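Local structure of ribonuclease J (Methanolobus psychrophilus R15, 5HAB) at residues T24-I29 against I44-D49; R61-E66 against P381-N386; Q282-I287 against K337-M342. The protein degrades RNA as an archaeal exoribonuclease, combining a metallo-beta-lactamase fold with a beta-CASP domain. The protein carries 1 engineered substitution. One frame throughout, in Å; residues are numbered along the deposited sequence.

Starting from the N terminus, contact 1 comes first: 24-29 and 44-49 pair as a beta hairpin in one sheet of the metallo-beta-lactamase fold, a local closure with 14 residues between its segments. The chain then reaches 61-66, which opens contact 2 and closes it only at 381-386, with 314 residues in between, tying the metallo-beta-lactamase part to a helix of the beta-CASP domain. Contact 3, 282-287 against 337-342, falls wholly within that long excursion and sets neighbouring strands of the parallel beta-CASP sheet side by side. None of the three cross. Contacts 1 and 3 lie on opposite sides of the chain's centre, about 52 Å apart between centres.

Contact 1: T24-I29 against I44-D49; sequences TEIGII and IRVNED
G27 and R45 form the antiparallel hydrogen-bonded pair of this hairpin, flanked by the non-hydrogen-bonded pairs I26-V46 and I28-I44, with the two strand axes 4.6 Å apart at closest approach. G27 N reaches R45 O at 2.8 Å, and R45 N returns to G27 O at 2.9 Å. At the open end N47 grips E25 twice: its backbone N gives a 2.8 Å bond to E25 O, while its side-chain OD1 takes E25 N at 3.1 Å. There the chain turns tightly through N47 and E48, and V46 and D49 exchange backbone bonds.

On the face shared by E25 and R45, the arginine runs out extended and then bends at chi3 (58°), which folds the guanidinium back over the side-chain-less G27 toward E25. NH1 meets E25 OE1 at 2.6 Å in a salt bridge, approaching from above the carboxylate plane; the two flat groups stand 77° apart. The same NH1 also donates to N47 O at 3.0 Å, and NE forms a second salt bridge to E464 on the neighbouring strand. I29 CD1 rests against R45 CB. The other face is mainly aliphatic: I28 CD1 touches I44 CD1 at 3.6 Å, V46 CG1 touches both T24 CG2 and I26 CD1, and this layer packs on strands 179-186 and 189-194 of the second sheet of the metallo-beta-lactamase sandwich.

With carboxylates from two strands around it, the buried R45 guanidinium probably has its charge well compensated, while the opposite face is mostly aliphatic.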
loop_
_atom_site.group_PDB
_atom_site.type_symbol
_atom_site.label_atom_id
_atom_site.label_comp_id
_atom_site.label_asym_id
_atom_site.label_seq_id
_atom_site.Cartn_x
_atom_site.Cartn_y
_atom_site.Cartn_z
ATOM N N THR B 24 -37.068 24.878 -20.106
ATOM C CA THR B 24 -37.291 23.624 -19.394
ATOM C C THR B 24 -36.565 23.603 -18.053
ATOM O O THR B 24 -35.377 23.923 -17.995
ATOM C CB THR B 24 -36.848 22.411 -20.233
ATOM O OG1 THR B 24 -37.639 22.336 -21.425
ATOM C CG2 THR B 24 -37.037 21.125 -19.446
ATOM N N GLU B 25 -37.261 23.252 -16.974
ATOM C CA GLU B 25 -36.557 23.090 -15.708
ATOM C C GLU B 25 -36.192 21.619 -15.508
ATOM O O GLU B 25 -37.055 20.740 -15.488
ATOM C CB GLU B 25 -37.388 23.592 -14.524
ATOM C CG GLU B 25 -36.615 23.546 -13.201
ATOM C CD GLU B 25 -37.479 23.830 -11.983
ATOM O OE1 GLU B 25 -38.536 23.180 -11.835
ATOM O OE2 GLU B 25 -37.092 24.695 -11.167
ATOM N N ILE B 26 -34.893 21.383 -15.356
ATOM C CA ILE B 26 -34.301 20.065 -15.163
ATOM C C ILE B 26 -33.844 19.893 -13.718
ATOM O O ILE B 26 -33.189 20.761 -13.167
ATOM C CB ILE B 26 -33.108 19.855 -16.130
ATOM C CG1 ILE B 26 -33.548 20.023 -17.586
ATOM C CG2 ILE B 26 -32.457 18.492 -15.907
ATOM C CD1 ILE B 26 -34.412 18.893 -18.095
ATOM N N GLY B 27 -34.191 18.774 -13.101
ATOM C CA GLY B 27 -33.657 18.449 -11.795
ATOM C C GLY B 27 -32.820 17.188 -11.856
ATOM O O GLY B 27 -33.263 16.172 -12.386
ATOM N N ILE B 28 -31.605 17.251 -11.322
ATOM C CA ILE B 28 -30.768 16.066 -11.205
ATOM C C ILE B 28 -30.718 15.749 -9.725
ATOM O O ILE B 28 -30.059 16.445 -8.961
ATOM C CB ILE B 28 -29.344 16.268 -11.769
ATOM C CG1 ILE B 28 -29.368 16.848 -13.187
ATOM C CG2 ILE B 28 -28.579 14.945 -11.732
ATOM C CD1 ILE B 28 -29.985 15.945 -14.220
ATOM N N ILE B 29 -31.432 14.709 -9.319
ATOM C CA ILE B 29 -31.540 14.350 -7.911
ATOM C C ILE B 29 -30.701 13.115 -7.613
ATOM O O ILE B 29 -30.913 12.049 -8.192
ATOM C CB ILE B 29 -33.008 14.126 -7.495
ATOM C CG1 ILE B 29 -33.845 15.377 -7.779
ATOM C CG2 ILE B 29 -33.088 13.778 -6.020
ATOM C CD1 ILE B 29 -34.545 15.362 -9.123
ATOM N N ILE B 44 -34.334 11.983 -12.487
ATOM C CA ILE B 44 -34.291 13.066 -13.458
ATOM C C ILE B 44 -35.665 13.718 -13.530
ATOM O O ILE B 44 -36.627 13.102 -13.972
ATOM C CB ILE B 44 -33.862 12.565 -14.852
ATOM C CG1 ILE B 44 -32.548 11.782 -14.783
ATOM C CG2 ILE B 44 -33.762 13.732 -15.833
ATOM C CD1 ILE B 44 -31.388 12.579 -14.232
ATOM N N ARG B 45 -35.751 14.975 -13.119
ATOM C CA ARG B 45 -37.006 15.707 -13.143
ATOM C C ARG B 45 -37.048 16.600 -14.376
ATOM O O ARG B 45 -36.138 17.380 -14.611
ATOM C CB ARG B 45 -37.167 16.550 -11.870
ATOM C CG ARG B 45 -38.439 17.386 -11.817
ATOM C CD ARG B 45 -38.578 18.123 -10.486
ATOM N NE ARG B 45 -37.440 19.003 -10.227
ATOM C CZ ARG B 45 -37.231 20.166 -10.838
ATOM N NH1 ARG B 45 -38.087 20.605 -11.751
ATOM N NH2 ARG B 45 -36.163 20.893 -10.538
ATOM N N VAL B 46 -38.082 16.450 -15.191
ATOM C CA VAL B 46 -38.345 17.395 -16.264
ATOM C C VAL B 46 -39.634 18.138 -15.922
ATOM O O VAL B 46 -40.734 17.572 -15.985
ATOM C CB VAL B 46 -38.428 16.705 -17.623
ATOM C CG1 VAL B 46 -38.382 17.741 -18.740
ATOM C CG2 VAL B 46 -37.295 15.700 -17.774
ATOM N N ASN B 47 -39.474 19.393 -15.515
ATOM C CA ASN B 47 -40.571 20.224 -15.031
ATOM C C ASN B 47 -41.241 19.580 -13.813
ATOM O O ASN B 47 -40.792 19.783 -12.685
ATOM C CB ASN B 47 -41.566 20.481 -16.163
ATOM C CG ASN B 47 -40.939 21.265 -17.302
ATOM O OD1 ASN B 47 -40.103 22.141 -17.077
ATOM N ND2 ASN B 47 -41.312 20.935 -18.530
ATOM N N GLU B 48 -42.306 18.813 -14.021
ATOM C CA GLU B 48 -42.976 18.167 -12.890
ATOM C C GLU B 48 -43.156 16.666 -13.104
ATOM O O GLU B 48 -43.852 16.006 -12.335
ATOM C CB GLU B 48 -44.334 18.816 -12.614
ATOM C CG GLU B 48 -44.260 20.306 -12.311
ATOM C CD GLU B 48 -45.542 20.847 -11.701
ATOM O OE1 GLU B 48 -45.461 21.798 -10.894
ATOM O OE2 GLU B 48 -46.631 20.331 -12.037
ATOM N N ASP B 49 -42.513 16.127 -14.135
ATOM C CA ASP B 49 -42.508 14.683 -14.350
ATOM C C ASP B 49 -41.140 14.108 -13.997
ATOM O O ASP B 49 -40.124 14.726 -14.280
ATOM C CB ASP B 49 -42.877 14.358 -15.795
ATOM C CG ASP B 49 -44.338 14.634 -16.096
ATOM O OD1 ASP B 49 -45.191 14.320 -15.238
ATOM O OD2 ASP B 49 -44.626 15.184 -17.180
HETATM O O HOH W 1 -40.457 21.986 -20.679
#

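Contact 2: R61-E66 against P381-N386; sequences RVQIHE and PMTQAN. With SO4 (sulfate ion), chain G; nucleotides of chain D.
Q63, on the short helix 60-63, meets M382 and T383 in the first turn of helix 381-396, where the metallo-beta-lactamase part and the beta-CASP domain come together beside bound RNA. The glutamine chain slides past M382 in the opposite direction, its NE2 3.8 Å from M382 CB. I64 CG2 supplies the apolar touch, 4.1 Å from M382 CG.

With chi2 at 180°, the Q63 chain stretches straight across the gap and carries OE1 to 3.6 Å from T383 CG2. That methyl lies 3.3 Å from N1 of nucleotide A2 of chain D, while T383 OG1 is turned back to N380 O. The Q63 and N386 amides are nearly coplanar, yet as modelled they present NE2 and ND2 to each other at 3.5 Å, without a hydrogen bond.

R61 points elsewhere: NH1 and NH2 both donate to O1 of a sulfate, probably from the crystallisation liquor, NH2 at 2.5 Å, with O1 at the guanidinium edge, and R58 binds the same anion. Y388 of the second subunit packs on M382. Van der Waals contact between the two domains, with Q63 also packed on the base of another adenine of the RNA, fits the interdomain RNA cleft of beta-CASP nucleases.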
loop_
_atom_site.group_PDB
_atom_site.type_symbol
_atom_site.label_atom_id
_atom_site.label_comp_id
_atom_site.label_asym_id
_atom_site.label_seq_id
_atom_site.Cartn_x
_atom_site.Cartn_y
_atom_site.Cartn_z
ATOM N N ARG B 61 -23.097 -3.401 3.476
ATOM C CA ARG B 61 -23.892 -2.885 4.592
ATOM C C ARG B 61 -24.827 -3.949 5.169
ATOM O O ARG B 61 -25.309 -3.816 6.292
ATOM C CB ARG B 61 -24.710 -1.665 4.159
ATOM C CG ARG B 61 -23.979 -0.336 4.228
ATOM C CD ARG B 61 -23.528 -0.084 5.658
ATOM N NE ARG B 61 -23.080 1.286 5.878
ATOM C CZ ARG B 61 -21.823 1.691 5.752
ATOM N NH1 ARG B 61 -21.513 2.961 5.977
ATOM N NH2 ARG B 61 -20.881 0.828 5.396
ATOM N N VAL B 62 -25.062 -5.009 4.404
ATOM C CA VAL B 62 -25.850 -6.138 4.875
ATOM C C VAL B 62 -24.938 -7.112 5.627
ATOM O O VAL B 62 -25.333 -7.703 6.633
ATOM C CB VAL B 62 -26.573 -6.833 3.700
ATOM C CG1 VAL B 62 -27.158 -8.167 4.131
ATOM C CG2 VAL B 62 -27.655 -5.924 3.128
ATOM N N GLN B 63 -23.703 -7.239 5.154
ATOM C CA GLN B 63 -22.753 -8.211 5.691
ATOM C C GLN B 63 -22.224 -7.848 7.078
ATOM O O GLN B 63 -21.912 -8.734 7.871
ATOM C CB GLN B 63 -21.582 -8.379 4.721
ATOM C CG GLN B 63 -22.002 -8.873 3.350
ATOM C CD GLN B 63 -20.835 -9.033 2.403
ATOM O OE1 GLN B 63 -20.675 -8.257 1.460
ATOM N NE2 GLN B 63 -20.013 -10.047 2.644
ATOM N N ILE B 64 -22.127 -6.556 7.380
ATOM C CA ILE B 64 -21.573 -6.137 8.666
ATOM C C ILE B 64 -22.534 -6.479 9.800
ATOM O O ILE B 64 -22.151 -6.485 10.967
ATOM C CB ILE B 64 -21.235 -4.636 8.686
ATOM C CG1 ILE B 64 -22.500 -3.791 8.507
ATOM C CG2 ILE B 64 -20.203 -4.310 7.618
ATOM C CD1 ILE B 64 -22.294 -2.325 8.828
ATOM N N HIS B 65 -23.777 -6.786 9.453
ATOM C CA HIS B 65 -24.750 -7.222 10.443
ATOM C C HIS B 65 -24.884 -8.739 10.419
ATOM O O HIS B 65 -25.192 -9.337 9.385
ATOM C CB HIS B 65 -26.109 -6.558 10.201
ATOM C CG HIS B 65 -26.118 -5.087 10.479
ATOM N ND1 HIS B 65 -26.088 -4.138 9.480
ATOM C CD2 HIS B 65 -26.154 -4.402 11.648
ATOM C CE1 HIS B 65 -26.100 -2.932 10.020
ATOM N NE2 HIS B 65 -26.141 -3.064 11.333
ATOM N N GLU B 66 -24.635 -9.359 11.567
ATOM C CA GLU B 66 -24.724 -10.806 11.665
ATOM C C GLU B 66 -26.188 -11.139 11.898
ATOM O O GLU B 66 -26.632 -11.318 13.033
ATOM C CB GLU B 66 -23.838 -11.345 12.790
ATOM C CG GLU B 66 -23.448 -12.808 12.624
ATOM C CD GLU B 66 -22.538 -13.045 11.428
ATOM O OE1 GLU B 66 -23.038 -13.060 10.280
ATOM O OE2 GLU B 66 -21.318 -13.219 11.634
ATOM N N PRO B 381 -13.544 -5.035 3.378
ATOM C CA PRO B 381 -13.023 -5.962 4.392
ATOM C C PRO B 381 -13.847 -7.247 4.579
ATOM O O PRO B 381 -13.263 -8.300 4.834
ATOM C CB PRO B 381 -13.034 -5.115 5.666
ATOM C CG PRO B 381 -12.850 -3.717 5.172
ATOM C CD PRO B 381 -13.623 -3.654 3.886
ATOM N N MET B 382 -15.166 -7.165 4.443
ATOM C CA MET B 382 -16.030 -8.339 4.584
ATOM C C MET B 382 -15.735 -9.408 3.534
ATOM O O MET B 382 -15.487 -10.582 3.858
ATOM C CB MET B 382 -17.501 -7.934 4.488
ATOM C CG MET B 382 -17.917 -6.895 5.493
ATOM S SD MET B 382 -17.757 -7.537 7.162
ATOM C CE MET B 382 -16.566 -6.418 7.798
ATOM N N THR B 383 -15.782 -8.997 2.270
ATOM C CA THR B 383 -15.575 -9.922 1.169
ATOM C C THR B 383 -14.111 -10.345 1.075
ATOM O O THR B 383 -13.808 -11.446 0.613
ATOM C CB THR B 383 -16.023 -9.314 -0.168
ATOM O OG1 THR B 383 -15.355 -8.064 -0.375
ATOM C CG2 THR B 383 -17.518 -9.089 -0.158
ATOM N N GLN B 384 -13.207 -9.474 1.514
ATOM C CA GLN B 384 -11.795 -9.833 1.565
ATOM C C GLN B 384 -11.586 -10.913 2.630
ATOM O O GLN B 384 -10.795 -11.831 2.433
ATOM C CB GLN B 384 -10.915 -8.605 1.844
ATOM C CG GLN B 384 -10.848 -7.599 0.686
ATOM C CD GLN B 384 -10.131 -6.307 1.057
ATOM O OE1 GLN B 384 -10.232 -5.825 2.187
ATOM N NE2 GLN B 384 -9.421 -5.729 0.094
ATOM N N ALA B 385 -12.314 -10.818 3.740
ATOM C CA ALA B 385 -12.283 -11.874 4.751
ATOM C C ALA B 385 -12.821 -13.182 4.179
ATOM O O ALA B 385 -12.160 -14.216 4.263
ATOM C CB ALA B 385 -13.070 -11.474 5.984
ATOM N N ASN B 386 -14.007 -13.144 3.579
ATOM C CA ASN B 386 -14.584 -14.384 3.065
ATOM C C ASN B 386 -13.663 -15.028 2.023
ATOM O O ASN B 386 -13.482 -16.255 2.010
ATOM C CB ASN B 386 -15.976 -14.140 2.474
ATOM C CG ASN B 386 -16.979 -13.696 3.518
ATOM O OD1 ASN B 386 -16.952 -14.165 4.656
ATOM N ND2 ASN B 386 -17.880 -12.799 3.134
HETATM S S SO4 G . -18.259 3.394 4.603
HETATM O O1 SO4 G . -18.908 2.392 5.444
HETATM O O2 SO4 G . -19.234 3.932 3.655
HETATM O O3 SO4 G . -17.144 2.767 3.888
HETATM O O4 SO4 G . -17.767 4.479 5.448
ATOM P P A D 2 -20.549 -4.138 -9.656
ATOM O OP1 A D 2 -20.383 -3.256 -10.842
ATOM O OP2 A D 2 -21.758 -4.013 -8.803
ATOM O "O5'" A D 2 -20.430 -5.645 -10.167
ATOM C "C5'" A D 2 -21.433 -6.601 -9.852
ATOM C "C4'" A D 2 -20.864 -7.804 -9.140
ATOM O "O4'" A D 2 -19.780 -7.395 -8.267
ATOM C "C3'" A D 2 -21.832 -8.543 -8.226
ATOM O "O3'" A D 2 -22.655 -9.461 -8.928
ATOM C "C2'" A D 2 -20.910 -9.203 -7.207
ATOM O "O2'" A D 2 -20.370 -10.412 -7.718
ATOM C "C1'" A D 2 -19.785 -8.173 -7.090
ATOM N N9 A D 2 -19.945 -7.271 -5.932
ATOM C C8 A D 2 -20.093 -5.905 -5.961
ATOM N N7 A D 2 -20.188 -5.354 -4.776
ATOM C C5 A D 2 -20.081 -6.427 -3.904
ATOM C C6 A D 2 -20.107 -6.504 -2.500
ATOM N N6 A D 2 -20.255 -5.440 -1.704
ATOM N N1 A D 2 -19.975 -7.728 -1.940
ATOM C C2 A D 2 -19.828 -8.792 -2.744
ATOM N N3 A D 2 -19.787 -8.846 -4.074
ATOM C C4 A D 2 -19.916 -7.615 -4.600
#

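Contact 3: Q282-I287 against K337-M342; sequences QEMGRI and KYLPVM
I287 and Y338 pair in parallel between neighbouring strands, 287-291 and 338-342, of the six-stranded parallel sheet of the beta-CASP domain, just after helix 271-283. The backbone stitches are I287 N to K337 O at 2.9 Å and L339 N to I287 O at 3.1 Å. The second is straight at the hydrogen (172°), although L339 N stands well above the I287 carbonyl plane.

The tight part is on the face of the sheet that carries L339, toward helix 241-253. M284 takes chi1 at 63°, with CG between its backbone N and carbonyl carbon, and from there the extended chain carries CE into the isobutyl end of L339. CE comes 3.5 Å from CD2, tighter than usual for two carbons, and 3.6 Å from CD1, and the two side chains meet at about a right angle. M262 and L252 close in on the same methionine, making this a packed corner between sheet and helix.

The opposite side is looser. I287 lies alongside Y338, its CB 3.6 Å from ring atom CD1 in an oblique approach, and the isoleucine remains partly exposed. K337 joins through its main chain: its side chain starts away from 282-287 and NZ is bonded to A333 O. G285, at the helix-to-strand turn, is exposed and touches little.

R286 belongs to the tight side and ties it to the strand backbone. Its chain is extended from CG to NE, and NH2 is held by S258 O, while NH1 meets Y338 O at 3.0 Å, the oxygen lying at the guanidinium edge, almost in its plane.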
loop_
_atom_site.group_PDB
_atom_site.type_symbol
_atom_site.label_atom_id
_atom_site.label_comp_id
_atom_site.label_asym_id
_atom_site.label_seq_id
_atom_site.Cartn_x
_atom_site.Cartn_y
_atom_site.Cartn_z
ATOM N N GLN B 282 -15.542 -26.976 -24.131
ATOM C CA GLN B 282 -15.747 -27.744 -25.354
ATOM C C GLN B 282 -14.456 -27.881 -26.160
ATOM O O GLN B 282 -14.341 -28.776 -26.993
ATOM C CB GLN B 282 -16.854 -27.117 -26.208
ATOM C CG GLN B 282 -18.246 -27.183 -25.571
ATOM C CD GLN B 282 -18.724 -28.606 -25.281
ATOM O OE1 GLN B 282 -19.487 -29.181 -26.057
ATOM N NE2 GLN B 282 -18.291 -29.169 -24.157
ATOM N N GLU B 283 -13.496 -26.989 -25.940
ATOM C CA GLU B 283 -12.232 -27.068 -26.676
ATOM C C GLU B 283 -11.163 -27.886 -25.921
ATOM O O GLU B 283 -10.086 -28.150 -26.449
ATOM C CB GLU B 283 -11.727 -25.645 -26.988
ATOM C CG GLU B 283 -10.510 -25.572 -27.916
ATOM C CD GLU B 283 -10.138 -24.147 -28.300
ATOM O OE1 GLU B 283 -9.093 -23.964 -28.964
ATOM O OE2 GLU B 283 -10.877 -23.211 -27.921
ATOM N N MET B 284 -11.455 -28.299 -24.691
ATOM C CA MET B 284 -10.494 -29.108 -23.939
ATOM C C MET B 284 -11.009 -30.485 -23.509
ATOM O O MET B 284 -10.450 -31.105 -22.601
ATOM C CB MET B 284 -9.992 -28.334 -22.714
ATOM C CG MET B 284 -11.038 -27.975 -21.684
ATOM S SD MET B 284 -10.480 -26.642 -20.594
ATOM C CE MET B 284 -11.603 -26.860 -19.232
ATOM N N GLY B 285 -12.081 -30.945 -24.146
ATOM C CA GLY B 285 -12.639 -32.266 -23.900
ATOM C C GLY B 285 -13.186 -32.528 -22.511
ATOM O O GLY B 285 -13.173 -33.662 -22.031
ATOM N N ARG B 286 -13.691 -31.481 -21.869
ATOM C CA ARG B 286 -14.362 -31.632 -20.584
ATOM C C ARG B 286 -15.842 -31.298 -20.720
ATOM O O ARG B 286 -16.234 -30.534 -21.603
ATOM C CB ARG B 286 -13.701 -30.754 -19.520
ATOM C CG ARG B 286 -12.223 -31.053 -19.321
ATOM C CD ARG B 286 -11.693 -30.371 -18.077
ATOM N NE ARG B 286 -10.306 -30.725 -17.796
ATOM C CZ ARG B 286 -9.833 -30.955 -16.575
ATOM N NH1 ARG B 286 -10.640 -30.878 -15.526
ATOM N NH2 ARG B 286 -8.558 -31.270 -16.401
ATOM N N ILE B 287 -16.664 -31.879 -19.853
ATOM C CA ILE B 287 -18.089 -31.585 -19.871
ATOM C C ILE B 287 -18.375 -30.373 -18.999
ATOM O O ILE B 287 -18.162 -30.409 -17.786
ATOM C CB ILE B 287 -18.916 -32.795 -19.394
ATOM C CG1 ILE B 287 -18.822 -33.945 -20.398
ATOM C CG2 ILE B 287 -20.364 -32.396 -19.154
ATOM C CD1 ILE B 287 -19.538 -35.200 -19.947
ATOM N N LYS B 337 -12.473 -34.992 -16.426
ATOM C CA LYS B 337 -13.453 -35.119 -17.498
ATOM C C LYS B 337 -14.509 -34.020 -17.421
ATOM O O LYS B 337 -15.404 -33.948 -18.264
ATOM C CB LYS B 337 -14.127 -36.494 -17.443
ATOM C CG LYS B 337 -13.238 -37.653 -17.876
ATOM C CD LYS B 337 -13.986 -38.980 -17.790
ATOM C CE LYS B 337 -13.054 -40.169 -17.983
ATOM N NZ LYS B 337 -12.167 -40.388 -16.802
ATOM N N TYR B 338 -14.393 -33.154 -16.419
ATOM C CA TYR B 338 -15.397 -32.118 -16.201
ATOM C C TYR B 338 -14.801 -30.734 -15.968
ATOM O O TYR B 338 -13.675 -30.593 -15.487
ATOM C CB TYR B 338 -16.286 -32.495 -15.014
ATOM C CG TYR B 338 -17.119 -33.722 -15.271
ATOM C CD1 TYR B 338 -18.306 -33.640 -15.986
ATOM C CD2 TYR B 338 -16.710 -34.968 -14.816
ATOM C CE1 TYR B 338 -19.068 -34.764 -16.233
ATOM C CE2 TYR B 338 -17.467 -36.097 -15.054
ATOM C CZ TYR B 338 -18.644 -35.990 -15.763
ATOM O OH TYR B 338 -19.394 -37.114 -16.004
ATOM N N LEU B 339 -15.570 -29.715 -16.333
ATOM C CA LEU B 339 -15.249 -28.349 -15.956
ATOM C C LEU B 339 -16.409 -27.732 -15.190
ATOM O O LEU B 339 -17.276 -27.091 -15.787
ATOM C CB LEU B 339 -14.931 -27.491 -17.176
ATOM C CG LEU B 339 -14.407 -26.122 -16.735
ATOM C CD1 LEU B 339 -13.091 -26.289 -15.982
ATOM C CD2 LEU B 339 -14.283 -25.143 -17.896
ATOM N N PRO B 340 -16.445 -27.941 -13.868
ATOM C CA PRO B 340 -17.457 -27.287 -13.033
ATOM C C PRO B 340 -17.334 -25.766 -13.083
ATOM O O PRO B 340 -16.294 -25.209 -12.705
ATOM C CB PRO B 340 -17.155 -27.814 -11.625
ATOM C CG PRO B 340 -16.384 -29.071 -11.836
ATOM C CD PRO B 340 -15.586 -28.848 -13.088
ATOM N N VAL B 341 -18.390 -25.109 -13.553
ATOM C CA VAL B 341 -18.465 -23.655 -13.561
ATOM C C VAL B 341 -19.445 -23.234 -12.476
ATOM O O VAL B 341 -20.656 -23.364 -12.644
ATOM C CB VAL B 341 -18.906 -23.122 -14.929
ATOM C CG1 VAL B 341 -18.809 -21.605 -14.969
ATOM C CG2 VAL B 341 -18.090 -23.757 -16.033
ATOM N N MET B 342 -18.925 -22.718 -11.369
ATOM C CA MET B 342 -19.737 -22.584 -10.170
ATOM C C MET B 342 -19.639 -21.194 -9.546
ATOM O O MET B 342 -18.764 -20.403 -9.893
ATOM C CB MET B 342 -19.326 -23.650 -9.156
ATOM C CG MET B 342 -17.980 -23.398 -8.510
ATOM S SD MET B 342 -17.607 -24.662 -7.286
ATOM C CE MET B 342 -17.829 -26.133 -8.289
#